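Local coordinates for MexT protein (Pseudomonas aeruginosa, PDB 6L33) that activates transcription of the genes for the MexEF-OprN efflux pump as a LysR-type regulator, here represented by its regulatory domain, at the interface of chains A and B. Numbering follows the deposited sequence. Chains: chain A/B, MexT protein.

Contact 1: the interface of chains A and B. Residues chain A 134-136; chain B 19, 23, 41-43.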
loop_
_atom_site.group_PDB
_atom_site.type_symbol
_atom_site.label_atom_id
_atom_site.label_comp_id
_atom_site.label_asym_id
_atom_site.label_seq_id
_atom_site.Cartn_x
_atom_site.Cartn_y
_atom_site.Cartn_z
ATOM N N VAL A 134 2.493 10.112 3.836
ATOM C CA VAL A 134 2.647 9.067 2.827
ATOM C C VAL A 134 1.593 8.003 3.098
ATOM O O VAL A 134 1.055 7.912 4.215
ATOM C CB VAL A 134 4.076 8.474 2.825
ATOM C CG1 VAL A 134 5.091 9.541 2.465
ATOM C CG2 VAL A 134 4.400 7.848 4.171
ATOM N N PRO A 135 1.262 7.184 2.099
ATOM C CA PRO A 135 0.229 6.157 2.282
ATOM C C PRO A 135 0.732 4.776 2.676
ATOM O O PRO A 135 -0.099 3.895 2.923
ATOM C CB PRO A 135 -0.418 6.106 0.892
ATOM C CG PRO A 135 0.722 6.360 -0.034
ATOM C CD PRO A 135 1.657 7.309 0.682
ATOM N N GLN A 136 2.041 4.546 2.742
ATOM C CA GLN A 136 2.555 3.198 2.933
ATOM C C GLN A 136 3.675 3.194 3.962
ATOM O O GLN A 136 4.414 4.172 4.110
ATOM C CB GLN A 136 3.060 2.601 1.610
ATOM C CG GLN A 136 4.158 3.408 0.934
ATOM C CD GLN A 136 4.381 2.985 -0.505
ATOM O OE1 GLN A 136 3.431 2.850 -1.275
ATOM N NE2 GLN A 136 5.639 2.768 -0.874
ATOM N N GLU B 19 6.779 5.086 -5.581
ATOM C CA GLU B 19 7.034 5.792 -4.330
ATOM C C GLU B 19 8.395 5.440 -3.734
ATOM O O GLU B 19 9.021 6.285 -3.084
ATOM C CB GLU B 19 5.912 5.479 -3.338
ATOM C CG GLU B 19 6.122 6.026 -1.946
ATOM C CD GLU B 19 4.816 6.281 -1.226
ATOM O OE1 GLU B 19 4.845 6.510 0.002
ATOM O OE2 GLU B 19 3.760 6.253 -1.893
ATOM N N LEU B 23 10.295 9.146 -4.197
ATOM C CA LEU B 23 10.015 9.980 -3.030
ATOM C C LEU B 23 11.267 10.435 -2.285
ATOM O O LEU B 23 11.366 11.638 -1.985
ATOM C CB LEU B 23 9.042 9.238 -2.104
ATOM C CG LEU B 23 7.999 10.025 -1.308
ATOM C CD1 LEU B 23 7.057 9.092 -0.587
ATOM C CD2 LEU B 23 8.666 10.914 -0.309
ATOM N N VAL B 41 1.030 12.550 -0.013
ATOM C CA VAL B 41 1.085 11.553 -1.077
ATOM C C VAL B 41 -0.095 10.608 -0.901
ATOM O O VAL B 41 -0.259 9.999 0.163
ATOM C CB VAL B 41 2.412 10.778 -1.069
ATOM C CG1 VAL B 41 2.455 9.799 -2.235
ATOM C CG2 VAL B 41 3.595 11.733 -1.123
ATOM N N ARG B 42 -0.913 10.489 -1.940
ATOM C CA ARG B 42 -2.012 9.537 -1.977
ATOM C C ARG B 42 -1.642 8.356 -2.866
ATOM O O ARG B 42 -0.884 8.497 -3.829
ATOM C CB ARG B 42 -3.294 10.196 -2.496
ATOM C CG ARG B 42 -3.668 11.493 -1.793
ATOM C CD ARG B 42 -3.960 11.268 -0.314
ATOM N NE ARG B 42 -4.883 10.156 -0.108
ATOM C CZ ARG B 42 -6.203 10.238 -0.249
ATOM N NH1 ARG B 42 -6.767 11.388 -0.593
ATOM N NH2 ARG B 42 -6.961 9.168 -0.044
ATOM N N ARG B 43 -2.178 7.185 -2.527
ATOM C CA ARG B 43 -1.959 5.991 -3.337
ATOM C C ARG B 43 -2.721 6.104 -4.652
ATOM O O ARG B 43 -3.896 6.484 -4.669
ATOM C CB ARG B 43 -2.402 4.744 -2.572
ATOM C CG ARG B 43 -2.479 3.473 -3.413
ATOM C CD ARG B 43 -1.101 3.006 -3.868
ATOM N NE ARG B 43 -0.186 2.809 -2.747
ATOM C CZ ARG B 43 -0.156 1.720 -1.985
ATOM N NH1 ARG B 43 -0.993 0.719 -2.222
ATOM N NH2 ARG B 43 0.712 1.630 -0.986
HETATM O O HOH W 1 1.781 5.081 -3.052
#

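Contact 2: the interface of chains A and B. Residues chain A 113, 129-132; chain B 9, 37-39.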
loop_
_atom_site.group_PDB
_atom_site.type_symbol
_atom_site.label_atom_id
_atom_site.label_comp_id
_atom_site.label_asym_id
_atom_site.label_seq_id
_atom_site.Cartn_x
_atom_site.Cartn_y
_atom_site.Cartn_z
ATOM N N LEU A 113 -3.519 15.840 7.382
ATOM C CA LEU A 113 -2.254 16.186 8.010
ATOM C C LEU A 113 -2.286 16.002 9.522
ATOM O O LEU A 113 -1.360 16.444 10.210
ATOM C CB LEU A 113 -1.868 17.623 7.657
ATOM C CG LEU A 113 -1.356 17.808 6.226
ATOM C CD1 LEU A 113 -1.109 19.277 5.918
ATOM C CD2 LEU A 113 -0.094 16.990 6.009
ATOM N N LYS A 129 4.782 19.172 14.557
ATOM C CA LYS A 129 4.784 19.631 13.172
ATOM C C LYS A 129 4.873 18.415 12.258
ATOM O O LYS A 129 5.891 17.714 12.246
ATOM C CB LYS A 129 5.938 20.598 12.913
ATOM C CG LYS A 129 6.017 21.100 11.478
ATOM C CD LYS A 129 4.697 21.706 11.021
ATOM C CE LYS A 129 4.727 22.030 9.535
ATOM N NZ LYS A 129 3.411 22.515 9.033
ATOM N N VAL A 130 3.807 18.164 11.507
ATOM C CA VAL A 130 3.796 17.123 10.487
ATOM C C VAL A 130 4.297 17.741 9.189
ATOM O O VAL A 130 3.701 18.695 8.677
ATOM C CB VAL A 130 2.391 16.527 10.308
ATOM C CG1 VAL A 130 2.319 15.712 9.024
ATOM C CG2 VAL A 130 2.013 15.670 11.511
ATOM N N VAL A 131 5.396 17.205 8.654
ATOM C CA VAL A 131 5.989 17.752 7.437
ATOM C C VAL A 131 5.694 16.912 6.202
ATOM O O VAL A 131 5.973 17.369 5.081
ATOM C CB VAL A 131 7.516 17.931 7.584
ATOM C CG1 VAL A 131 7.832 19.017 8.605
ATOM C CG2 VAL A 131 8.179 16.616 7.966
ATOM N N LEU A 132 5.124 15.719 6.361
ATOM C CA LEU A 132 4.971 14.793 5.247
ATOM C C LEU A 132 3.886 13.775 5.576
ATOM O O LEU A 132 3.769 13.339 6.723
ATOM C CB LEU A 132 6.296 14.078 4.953
ATOM C CG LEU A 132 6.232 12.743 4.209
ATOM C CD1 LEU A 132 6.035 12.984 2.722
ATOM C CD2 LEU A 132 7.478 11.914 4.471
ATOM N N VAL B 9 0.471 23.469 0.843
ATOM C CA VAL B 9 0.398 22.016 0.923
ATOM C C VAL B 9 0.144 21.478 -0.475
ATOM O O VAL B 9 -0.733 21.977 -1.192
ATOM C CB VAL B 9 -0.700 21.564 1.900
ATOM C CG1 VAL B 9 -0.776 20.043 1.941
ATOM C CG2 VAL B 9 -0.439 22.129 3.288
ATOM N N ILE B 37 6.915 23.996 2.705
ATOM C CA ILE B 37 5.893 23.277 1.951
ATOM C C ILE B 37 5.695 21.890 2.546
ATOM O O ILE B 37 6.649 21.233 2.983
ATOM C CB ILE B 37 6.255 23.205 0.454
ATOM C CG1 ILE B 37 7.477 22.315 0.217
ATOM C CG2 ILE B 37 6.486 24.603 -0.103
ATOM C CD1 ILE B 37 7.149 20.956 -0.363
ATOM N N VAL B 38 4.443 21.444 2.562
ATOM C CA VAL B 38 4.063 20.144 3.101
ATOM C C VAL B 38 3.548 19.285 1.955
ATOM O O VAL B 38 2.726 19.740 1.151
ATOM C CB VAL B 38 3.003 20.287 4.205
ATOM C CG1 VAL B 38 2.661 18.929 4.788
ATOM C CG2 VAL B 38 3.496 21.232 5.291
ATOM N N LEU B 39 4.026 18.046 1.883
ATOM C CA LEU B 39 3.669 17.122 0.816
ATOM C C LEU B 39 2.756 16.029 1.352
ATOM O O LEU B 39 3.085 15.366 2.341
ATOM C CB LEU B 39 4.921 16.500 0.193
ATOM C CG LEU B 39 4.688 15.649 -1.055
ATOM C CD1 LEU B 39 4.069 16.488 -2.161
ATOM C CD2 LEU B 39 5.987 15.012 -1.525
#

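Contact 3: the interface of chains A and B. Residues chain A 132, 134, 142-143; chain B 19, 23-24, 27.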
loop_
_atom_site.group_PDB
_atom_site.type_symbol
_atom_site.label_atom_id
_atom_site.label_comp_id
_atom_site.label_asym_id
_atom_site.label_seq_id
_atom_site.Cartn_x
_atom_site.Cartn_y
_atom_site.Cartn_z
ATOM N N LEU A 132 5.124 15.719 6.361
ATOM C CA LEU A 132 4.971 14.793 5.247
ATOM C C LEU A 132 3.886 13.775 5.576
ATOM O O LEU A 132 3.769 13.339 6.723
ATOM C CB LEU A 132 6.296 14.078 4.953
ATOM C CG LEU A 132 6.232 12.743 4.209
ATOM C CD1 LEU A 132 6.035 12.984 2.722
ATOM C CD2 LEU A 132 7.478 11.914 4.471
ATOM N N VAL A 134 2.493 10.112 3.836
ATOM C CA VAL A 134 2.647 9.067 2.827
ATOM C C VAL A 134 1.593 8.003 3.098
ATOM O O VAL A 134 1.055 7.912 4.215
ATOM C CB VAL A 134 4.076 8.474 2.825
ATOM C CG1 VAL A 134 5.091 9.541 2.465
ATOM C CG2 VAL A 134 4.400 7.848 4.171
ATOM N N THR A 142 14.286 3.936 4.103
ATOM C CA THR A 142 14.932 4.752 3.080
ATOM C C THR A 142 14.339 6.153 3.017
ATOM O O THR A 142 15.004 7.079 2.539
ATOM C CB THR A 142 14.822 4.072 1.713
ATOM O OG1 THR A 142 14.996 2.658 1.865
ATOM C CG2 THR A 142 15.886 4.603 0.762
ATOM N N LEU A 143 13.111 6.333 3.505
ATOM C CA LEU A 143 12.479 7.647 3.484
ATOM C C LEU A 143 13.036 8.560 4.570
ATOM O O LEU A 143 13.257 9.752 4.326
ATOM C CB LEU A 143 10.965 7.500 3.638
ATOM C CG LEU A 143 10.177 8.802 3.517
ATOM C CD1 LEU A 143 10.652 9.565 2.297
ATOM C CD2 LEU A 143 8.682 8.533 3.443
ATOM N N GLU B 19 6.779 5.086 -5.581
ATOM C CA GLU B 19 7.034 5.792 -4.330
ATOM C C GLU B 19 8.395 5.440 -3.734
ATOM O O GLU B 19 9.021 6.285 -3.084
ATOM C CB GLU B 19 5.912 5.479 -3.338
ATOM C CG GLU B 19 6.122 6.026 -1.946
ATOM C CD GLU B 19 4.816 6.281 -1.226
ATOM O OE1 GLU B 19 4.845 6.510 0.002
ATOM O OE2 GLU B 19 3.760 6.253 -1.893
ATOM N N LEU B 23 10.295 9.146 -4.197
ATOM C CA LEU B 23 10.015 9.980 -3.030
ATOM C C LEU B 23 11.267 10.435 -2.285
ATOM O O LEU B 23 11.366 11.638 -1.985
ATOM C CB LEU B 23 9.042 9.238 -2.104
ATOM C CG LEU B 23 7.999 10.025 -1.308
ATOM C CD1 LEU B 23 7.057 9.092 -0.587
ATOM C CD2 LEU B 23 8.666 10.914 -0.309
ATOM N N PRO B 24 12.228 9.573 -1.940
ATOM C CA PRO B 24 13.354 10.024 -1.096
ATOM C C PRO B 24 14.157 11.146 -1.738
ATOM O O PRO B 24 14.383 12.177 -1.087
ATOM C CB PRO B 24 14.193 8.749 -0.907
ATOM C CG PRO B 24 13.208 7.649 -1.040
ATOM C CD PRO B 24 12.241 8.105 -2.100
ATOM N N LEU B 27 11.803 14.436 -1.909
ATOM C CA LEU B 27 11.593 15.120 -0.635
ATOM C C LEU B 27 12.763 16.024 -0.275
ATOM O O LEU B 27 12.569 17.127 0.249
ATOM C CB LEU B 27 11.373 14.096 0.476
ATOM C CG LEU B 27 9.939 13.838 0.929
ATOM C CD1 LEU B 27 9.956 13.090 2.244
ATOM C CD2 LEU B 27 9.138 15.123 1.049
#

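Contact 1: the interface of chains A and B
The end of strand 129-134 and the loop after it, in one LysR-type regulatory domain, meet helix 18-33 and strand 38-43 of the other in the two-fold pair of the deposited assembly, probably the family's dimer. A:Gln136 and B:Glu19 extend towards each other from the two chains and stack amide on carboxylate, the planes 5° apart and A:Gln136 CD 3.4 Å from B:Glu19 CD. B:Glu19 reaches there with CG anti to its backbone N (chi1 174°) and an extended chain. The amide oxygen of A:Gln136 accepts a hydrogen bond from the guanidinium of B:Arg43, NH2 to OE1 3.0 Å, with the donor tilted 29° from the carbonyl plane. Amide and guanidinium stand nearly perpendicular, and the bends of B:Arg43 at chi2 and chi3 turn its head towards the amide. Water 1 lies at the guanidinium edge, 3.0 Å from B:Arg43 NE. It is 2.6 Å from B:Glu19 OE2 and more loosely linked to A:Gln136 OE1. The arginine may therefore steady both the amide oxygen and, through the water, the carboxylate. The ring of A:Pro135 fits between the carboxylate and strand 38-43, its CD 3.3 Å from the carbonyl O of B:Val41. A:Val134 CG1 lies 3.7 Å from B:Leu23 CD1.

Contact 2: the interface of chains A and B
This edge-to-edge strand contact between LysR-type regulatory domains sets strand 129-134 of chain A beside strand 38-43 of chain B and probably supports their association. A:Leu132 and B:Leu39 form a parallel beta bridge, with the carbonyl O of B:Leu39 3.5 Å from A:Leu132 CA, which brings the two main chains alongside each other at this point. B:Val38 has more of its surface hidden by the other chain than any other residue of this patch. Its CG1, anti to the backbone N (chi1 -178°), points at chain A and meets A:Leu113 CD2 at 3.6 Å, the two side chains crossing at a slant. The same methyl lies 3.7 Å from the carbonyl O of A:Val131, so one branch touches both the loop leucine and the strand backbone. The other branch, CG2, faces the end of A:Lys129, whose NZ approaches tip to tip at 4.0 Å, a loose contact of an amino group with a methyl. A:Lys129 bends at chi2 (54°) on its way there. The second methyl of A:Leu113, CD1, reaches tip to tip towards B:Val9 CG2, 3.9 Å away, and thereby carries the contact from strand 38-43 onto strand 9-14. A:Val131 adds hidden surface beside B:Val38.

Contact 3: the interface of chains A and B
Apolar packing dominates where A:Leu132 and A:Leu143 meet B:Leu23 and B:Leu27 between the two LysR-type regulatory domains. B:Leu27 offers CD1 to both chain A leucines. That methyl is 3.5 Å from A:Leu132 CD2, the side chains slanting past each other, and 3.6 Å from A:Leu143 CD1, whose side chain crosses that of B:Leu27 at about a right angle. A:Leu143 uses the same CD1 against B:Leu23 CD2, 3.5 Å away, so its tip touches two leucines of one helix, spaced a turn apart. Its first torsion of -175° swings CG away from the backbone N and sends the branched end to that helix. B:Leu23 divides its branches: CD2 takes A:Leu143, while CD1 turns to A:Val134. A:Leu132 also brings its other methyl near B:Leu27, CD1 to CD1 4.0 Å, so both of its branches face this side chain. A second kind of contact pairs ring carbons with a backbone oxygen: B:Pro24 brings CB and CG of its ring to the carbonyl of A:Thr142, in the middle of the short helix 140-144. The CB of B:Pro24 is 3.9 Å from A:Thr142 O, and CG is 4.0 Å from the same oxygen, in van der Waals contact. The B:Glu19 carboxylate flanks the leucines at A:Val134. In the fold, one face of helix 18-33 of chain B packs against strand 129-134 and helix 140-144 of chain A.

Contacts 1 and 3 lie about 8 Å apart between the centres of their C-alpha atoms and share A:Val134, B:Glu19 and B:Leu23; contact 2 is about 13 Å from contact 1 and 12 Å from contact 3, with which it shares A:Leu132. Strand 129-134 of chain A runs through all three, helix 18-33 of chain B serves contacts 1 and 3, and strand 38-43 serves contacts 1 and 2. A polar end thus adjoins leucine packing and a strand-to-strand bridge in one continuous surface. Each contact has a twin across the two-fold axis, which probably stabilises the pair of domains.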